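Local structure of exopolysaccharide biosynthesis protein (Pantoea stewartii subsp. stewartii DC283, 6TGF) at the interface of chains A and B. The protein modifies the exopolysaccharide of the bacterial biofilm, as a probable glycan hydrolase with a phage tailspike-like parallel beta-helix fold. Sequence-based numbering; all coordinates share one arbitrary frame. Chains: chain A/B, Exopolysaccharide biosynthesis protein.

Contact 1: the interface of chains A and B. Residues chain A 569-571; chain B 555-556, 596-600.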
loop_
_atom_site.group_PDB
_atom_site.type_symbol
_atom_site.label_atom_id
_atom_site.label_comp_id
_atom_site.label_asym_id
_atom_site.label_seq_id
_atom_site.Cartn_x
_atom_site.Cartn_y
_atom_site.Cartn_z
ATOM N N PHE A 569 -49.842 -8.446 -15.790
ATOM C CA PHE A 569 -49.407 -7.073 -15.418
ATOM C C PHE A 569 -50.430 -6.051 -15.931
ATOM O O PHE A 569 -50.057 -4.880 -16.139
ATOM C CB PHE A 569 -48.001 -6.805 -15.963
ATOM C CG PHE A 569 -47.833 -7.092 -17.434
ATOM C CD1 PHE A 569 -48.140 -6.133 -18.386
ATOM C CD2 PHE A 569 -47.370 -8.326 -17.866
ATOM C CE1 PHE A 569 -47.987 -6.402 -19.739
ATOM C CE2 PHE A 569 -47.216 -8.591 -19.218
ATOM C CZ PHE A 569 -47.525 -7.630 -20.151
ATOM N N ASN A 570 -51.684 -6.478 -16.112
ATOM C CA ASN A 570 -52.794 -5.637 -16.637
ATOM C C ASN A 570 -53.510 -4.971 -15.456
ATOM O O ASN A 570 -53.596 -5.602 -14.383
ATOM C CB ASN A 570 -53.758 -6.438 -17.518
ATOM C CG ASN A 570 -54.256 -7.710 -16.867
ATOM O OD1 ASN A 570 -53.491 -8.653 -16.674
ATOM N ND2 ASN A 570 -55.536 -7.752 -16.536
ATOM N N ASN A 571 -53.998 -3.743 -15.659
ATOM C CA ASN A 571 -54.678 -2.909 -14.629
ATOM C C ASN A 571 -56.055 -3.498 -14.299
ATOM O O ASN A 571 -56.508 -4.403 -15.025
ATOM C CB ASN A 571 -54.829 -1.455 -15.086
ATOM C CG ASN A 571 -53.536 -0.672 -15.011
ATOM O OD1 ASN A 571 -52.858 -0.484 -16.018
ATOM N ND2 ASN A 571 -53.188 -0.215 -13.819
ATOM N N VAL B 555 -42.325 -2.122 -16.974
ATOM C CA VAL B 555 -43.746 -2.561 -16.829
ATOM C C VAL B 555 -43.746 -4.019 -16.349
ATOM O O VAL B 555 -43.042 -4.841 -16.971
ATOM C CB VAL B 555 -44.531 -2.401 -18.148
ATOM C CG1 VAL B 555 -45.862 -3.143 -18.123
ATOM C CG2 VAL B 555 -44.749 -0.937 -18.498
ATOM N N GLY B 556 -44.499 -4.311 -15.283
ATOM C CA GLY B 556 -44.659 -5.666 -14.720
ATOM C C GLY B 556 -43.714 -5.932 -13.558
ATOM O O GLY B 556 -43.783 -7.046 -13.000
ATOM N N GLN B 596 -47.109 -4.008 -7.895
ATOM C CA GLN B 596 -46.627 -4.299 -9.272
ATOM C C GLN B 596 -46.939 -3.099 -10.171
ATOM O O GLN B 596 -48.088 -2.621 -10.134
ATOM C CB GLN B 596 -47.278 -5.563 -9.837
ATOM C CG GLN B 596 -46.616 -6.056 -11.118
ATOM C CD GLN B 596 -47.438 -7.080 -11.864
ATOM O OE1 GLN B 596 -48.665 -7.039 -11.871
ATOM N NE2 GLN B 596 -46.758 -8.007 -12.519
ATOM N N ARG B 597 -45.952 -2.637 -10.942
ATOM C CA ARG B 597 -46.162 -1.655 -12.037
ATOM C C ARG B 597 -46.968 -2.351 -13.139
ATOM O O ARG B 597 -46.482 -3.369 -13.669
ATOM C CB ARG B 597 -44.835 -1.120 -12.583
ATOM C CG ARG B 597 -45.010 -0.091 -13.692
ATOM C CD ARG B 597 -43.713 0.411 -14.295
ATOM N NE ARG B 597 -43.932 0.967 -15.627
ATOM C CZ ARG B 597 -42.990 1.512 -16.395
ATOM N NH1 ARG B 597 -41.738 1.591 -15.973
ATOM N NH2 ARG B 597 -43.308 1.980 -17.590
ATOM N N LYS B 598 -48.155 -1.824 -13.454
ATOM C CA LYS B 598 -49.065 -2.359 -14.500
ATOM C C LYS B 598 -48.709 -1.706 -15.841
ATOM O O LYS B 598 -47.690 -0.988 -15.892
ATOM C CB LYS B 598 -50.524 -2.105 -14.105
ATOM C CG LYS B 598 -50.914 -2.597 -12.717
ATOM C CD LYS B 598 -50.669 -4.077 -12.502
ATOM C CE LYS B 598 -51.198 -4.577 -11.175
ATOM N NZ LYS B 598 -51.038 -6.043 -11.040
ATOM N N LYS B 599 -49.511 -1.951 -16.883
ATOM C CA LYS B 599 -49.360 -1.319 -18.223
ATOM C C LYS B 599 -49.369 0.205 -18.044
ATOM O O LYS B 599 -48.537 0.879 -18.684
ATOM C CB LYS B 599 -50.468 -1.780 -19.175
ATOM C CG LYS B 599 -50.547 -3.286 -19.394
ATOM C CD LYS B 599 -51.256 -3.697 -20.672
ATOM C CE LYS B 599 -52.693 -3.226 -20.768
ATOM N NZ LYS B 599 -53.553 -3.823 -19.719
ATOM N N ASP B 600 -50.271 0.707 -17.194
ATOM C CA ASP B 600 -50.354 2.127 -16.758
ATOM C C ASP B 600 -50.334 2.169 -15.227
ATOM O O ASP B 600 -51.145 1.449 -14.615
ATOM C CB ASP B 600 -51.623 2.799 -17.286
ATOM C CG ASP B 600 -51.903 2.502 -18.748
ATOM O OD1 ASP B 600 -51.173 3.039 -19.607
ATOM O OD2 ASP B 600 -52.841 1.724 -19.014
#
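Loop against loop, A:Phe569 to A:Asn571 meet B:Lys598 to B:Asp600 in a subunit interface of a tailspike-like parallel beta-helix protein whose deposited assembly is a trimer; the patch probably helps tie neighbouring chains together in their C-terminal half. It illustrates how one primary amide can read a backbone. The side chain of A:Asn571 faces B:Asp600 tip-on and, as modelled, uses both ends of its amide. OD1 of A:Asn571 accepts from the backbone N of B:Asp600 at 3.1 Å, the donor lying in the carbonyl plane. ND2 of A:Asn571 donates to the backbone O of B:Asp600 at 2.8 Å, nearly in line with the backbone C=O of B:Asp600 (167°) and close to the amide plane. OD1 of A:Asn571 and O of B:Asp600 are, however, modelled as two acceptors too close together, which leaves the orientation of the amide, and hence this bond pair, doubtful. CB of B:Lys598 sits over one face of the A:Asn571 amide, 3.5 Å from its CG, and the two side chains cross obliquely. The lysine chain bends at chi2 (-57°), and NZ of B:Lys598 turns back within chain B to hydrogen-bond the amide OE1 of B:Gln596 at 2.7 Å. The other end of B:Gln596, NE2, donates to the backbone O of B:Gly556 from above the carbonyl plane. Thus held at both ends, B:Gln596 lays one face of its amide over CA and CB of A:Phe569. In A:Phe569, CG stands between the backbone N and the carbonyl carbon (chi1 52°), which turns the ring toward B:Val555. B:Val555 CG1 sits off one face, 3.8 Å from A:Phe569 CD1, and B:Lys599 CG nears the rim at CD1 from the other side of the ring; both side chains cross the phenylalanine roughly at right angles. A:Phe569 O receives a weak hydrogen bond from B:Lys599 N.

Contact 2: the interface of chains A and B. Residues chain A 483, 513-515, 517-518; chain B 481, 511, 513, 520.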
loop_
_atom_site.group_PDB
_atom_site.type_symbol
_atom_site.label_atom_id
_atom_site.label_comp_id
_atom_site.label_asym_id
_atom_site.label_seq_id
_atom_site.Cartn_x
_atom_site.Cartn_y
_atom_site.Cartn_z
ATOM N N ARG A 483 -10.868 -10.724 3.265
ATOM C CA ARG A 483 -11.081 -11.074 1.834
ATOM C C ARG A 483 -9.959 -12.009 1.365
ATOM O O ARG A 483 -8.784 -11.727 1.675
ATOM C CB ARG A 483 -11.099 -9.827 0.944
ATOM C CG ARG A 483 -12.355 -8.975 1.062
ATOM C CD ARG A 483 -12.373 -7.858 0.035
ATOM N NE ARG A 483 -11.214 -6.982 0.150
ATOM C CZ ARG A 483 -10.840 -6.082 -0.755
ATOM N NH1 ARG A 483 -11.530 -5.920 -1.872
ATOM N NH2 ARG A 483 -9.767 -5.342 -0.536
ATOM N N VAL A 513 -15.597 -12.116 3.503
ATOM C CA VAL A 513 -16.036 -11.836 2.104
ATOM C C VAL A 513 -15.122 -12.617 1.157
ATOM O O VAL A 513 -13.980 -12.176 0.945
ATOM C CB VAL A 513 -16.017 -10.324 1.806
ATOM C CG1 VAL A 513 -16.452 -10.018 0.381
ATOM C CG2 VAL A 513 -16.868 -9.546 2.799
ATOM N N GLU A 514 -15.608 -13.744 0.628
ATOM C CA GLU A 514 -14.870 -14.617 -0.321
ATOM C C GLU A 514 -15.574 -14.598 -1.682
ATOM O O GLU A 514 -16.782 -14.291 -1.732
ATOM C CB GLU A 514 -14.772 -16.044 0.224
ATOM C CG GLU A 514 -14.022 -16.144 1.542
ATOM C CD GLU A 514 -12.538 -15.825 1.469
ATOM O OE1 GLU A 514 -11.907 -16.191 0.457
ATOM O OE2 GLU A 514 -12.017 -15.210 2.425
ATOM N N SER A 515 -14.826 -14.915 -2.742
ATOM C CA SER A 515 -15.322 -15.079 -4.134
ATOM C C SER A 515 -16.490 -16.074 -4.160
ATOM O O SER A 515 -17.455 -15.833 -4.912
ATOM C CB SER A 515 -14.205 -15.526 -5.040
ATOM O OG SER A 515 -13.709 -16.796 -4.639
ATOM N N GLY A 517 -18.511 -16.947 -1.600
ATOM C CA GLY A 517 -19.648 -16.573 -0.734
ATOM C C GLY A 517 -19.262 -15.637 0.398
ATOM O O GLY A 517 -18.058 -15.364 0.568
ATOM N N VAL A 518 -20.260 -15.172 1.154
ATOM C CA VAL A 518 -20.096 -14.262 2.327
ATOM C C VAL A 518 -20.614 -14.974 3.582
ATOM O O VAL A 518 -21.661 -15.647 3.496
ATOM C CB VAL A 518 -20.816 -12.918 2.104
ATOM C CG1 VAL A 518 -20.680 -11.996 3.306
ATOM C CG2 VAL A 518 -20.328 -12.220 0.842
ATOM N N ASN B 481 -13.067 -10.830 -6.322
ATOM C CA ASN B 481 -13.485 -10.225 -5.029
ATOM C C ASN B 481 -13.246 -8.711 -5.136
ATOM O O ASN B 481 -12.121 -8.266 -4.831
ATOM C CB ASN B 481 -12.744 -10.885 -3.861
ATOM C CG ASN B 481 -13.389 -10.640 -2.515
ATOM O OD1 ASN B 481 -14.139 -9.681 -2.340
ATOM N ND2 ASN B 481 -13.101 -11.503 -1.554
ATOM N N THR B 511 -17.622 -12.435 -5.948
ATOM C CA THR B 511 -18.383 -11.485 -5.095
ATOM C C THR B 511 -18.005 -10.058 -5.505
ATOM O O THR B 511 -16.799 -9.748 -5.538
ATOM C CB THR B 511 -18.148 -11.759 -3.604
ATOM O OG1 THR B 511 -18.695 -13.046 -3.320
ATOM C CG2 THR B 511 -18.784 -10.727 -2.698
ATOM N N VAL B 513 -18.726 -6.258 -4.335
ATOM C CA VAL B 513 -19.205 -5.302 -3.296
ATOM C C VAL B 513 -19.101 -3.892 -3.881
ATOM O O VAL B 513 -17.966 -3.414 -4.064
ATOM C CB VAL B 513 -18.409 -5.445 -1.985
ATOM C CG1 VAL B 513 -18.866 -4.448 -0.931
ATOM C CG2 VAL B 513 -18.481 -6.862 -1.439
ATOM N N ILE B 520 -23.404 -11.621 -4.960
ATOM C CA ILE B 520 -22.698 -12.854 -4.503
ATOM C C ILE B 520 -23.062 -14.004 -5.450
ATOM O O ILE B 520 -24.214 -14.462 -5.399
ATOM C CB ILE B 520 -23.048 -13.186 -3.037
ATOM C CG1 ILE B 520 -22.932 -11.958 -2.130
ATOM C CG2 ILE B 520 -22.193 -14.342 -2.534
ATOM C CD1 ILE B 520 -23.495 -12.156 -0.739
HETATM O O HOH W 1 -12.016 -14.128 -2.206
#
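B:Asn481 and B:Thr511 reach from their strands to the backbone of A:Val513 and A:Glu514, making this a side-chain-to-strand interface between neighbouring chains of the parallel beta-helix trimer. Two hydrogen bonds lead the polar contacts. The amide ND2 of B:Asn481 donates to the backbone O of A:Val513 at 2.7 Å; the acceptor lies close to the plane of the amide, whereas the donor stands well above the carbonyl plane, 47° out of it. With CG anti to its own backbone N (chi1 -163°), B:Asn481 sends this amide toward chain A. The hydroxyl OG1 of B:Thr511 donates to O of A:Glu514 at 2.8 Å, tilted modestly from that carbonyl plane, and makes a weak second approach to O of A:Ser515. Water extends the first grip: ND2 of B:Asn481 lies 2.9 Å from water 1, which is 3.0 Å from the backbone N of A:Ser515, so the amide nitrogen meets chain A both directly and through solvent. Carbon contacts form the remainder. The aliphatic part of A:Arg483 passes obliquely over one face of the B:Asn481 amide, CD being 3.5 Å from B:Asn481 OD1, and its guanidinium stands almost perpendicular to the amide plane (86°). CG1 of A:Val513 touches the methyl CG2 of B:Thr511 at 3.9 Å. Further along, A:Val518 and B:Ile520 cross at about a right angle, the terminal methyl CD1 of B:Ile520 meeting CG2 of A:Val518 at 3.5 Å, and B:Ile520 CG2 rests on A:Gly517 CA. By binding backbone carbonyls at strand 511-514 and its end while pairing aliphatic groups beside them, the site probably helps hold neighbouring subunits together towards the C-terminal part of the beta-helix.

The C-alpha centres of contact 1 and contact 2 lie about 35 Å apart along the elongated assembly, and both join chains A and B without sharing a residue. Contact 2 belongs to short strands between 479 and 520, whereas contact 1, later in sequence, draws on the end of strand 589-597 and on loops beside it and strand 558-564. Contact 2 brings together the same strands of the two copies with offset residues, Val513 appearing on both sides, whereas contact 1 pairs different loops, as expected of a trimer in which each chain offers two unlike faces to its neighbours. Pairing at two separated levels probably helps keep the subunits in register.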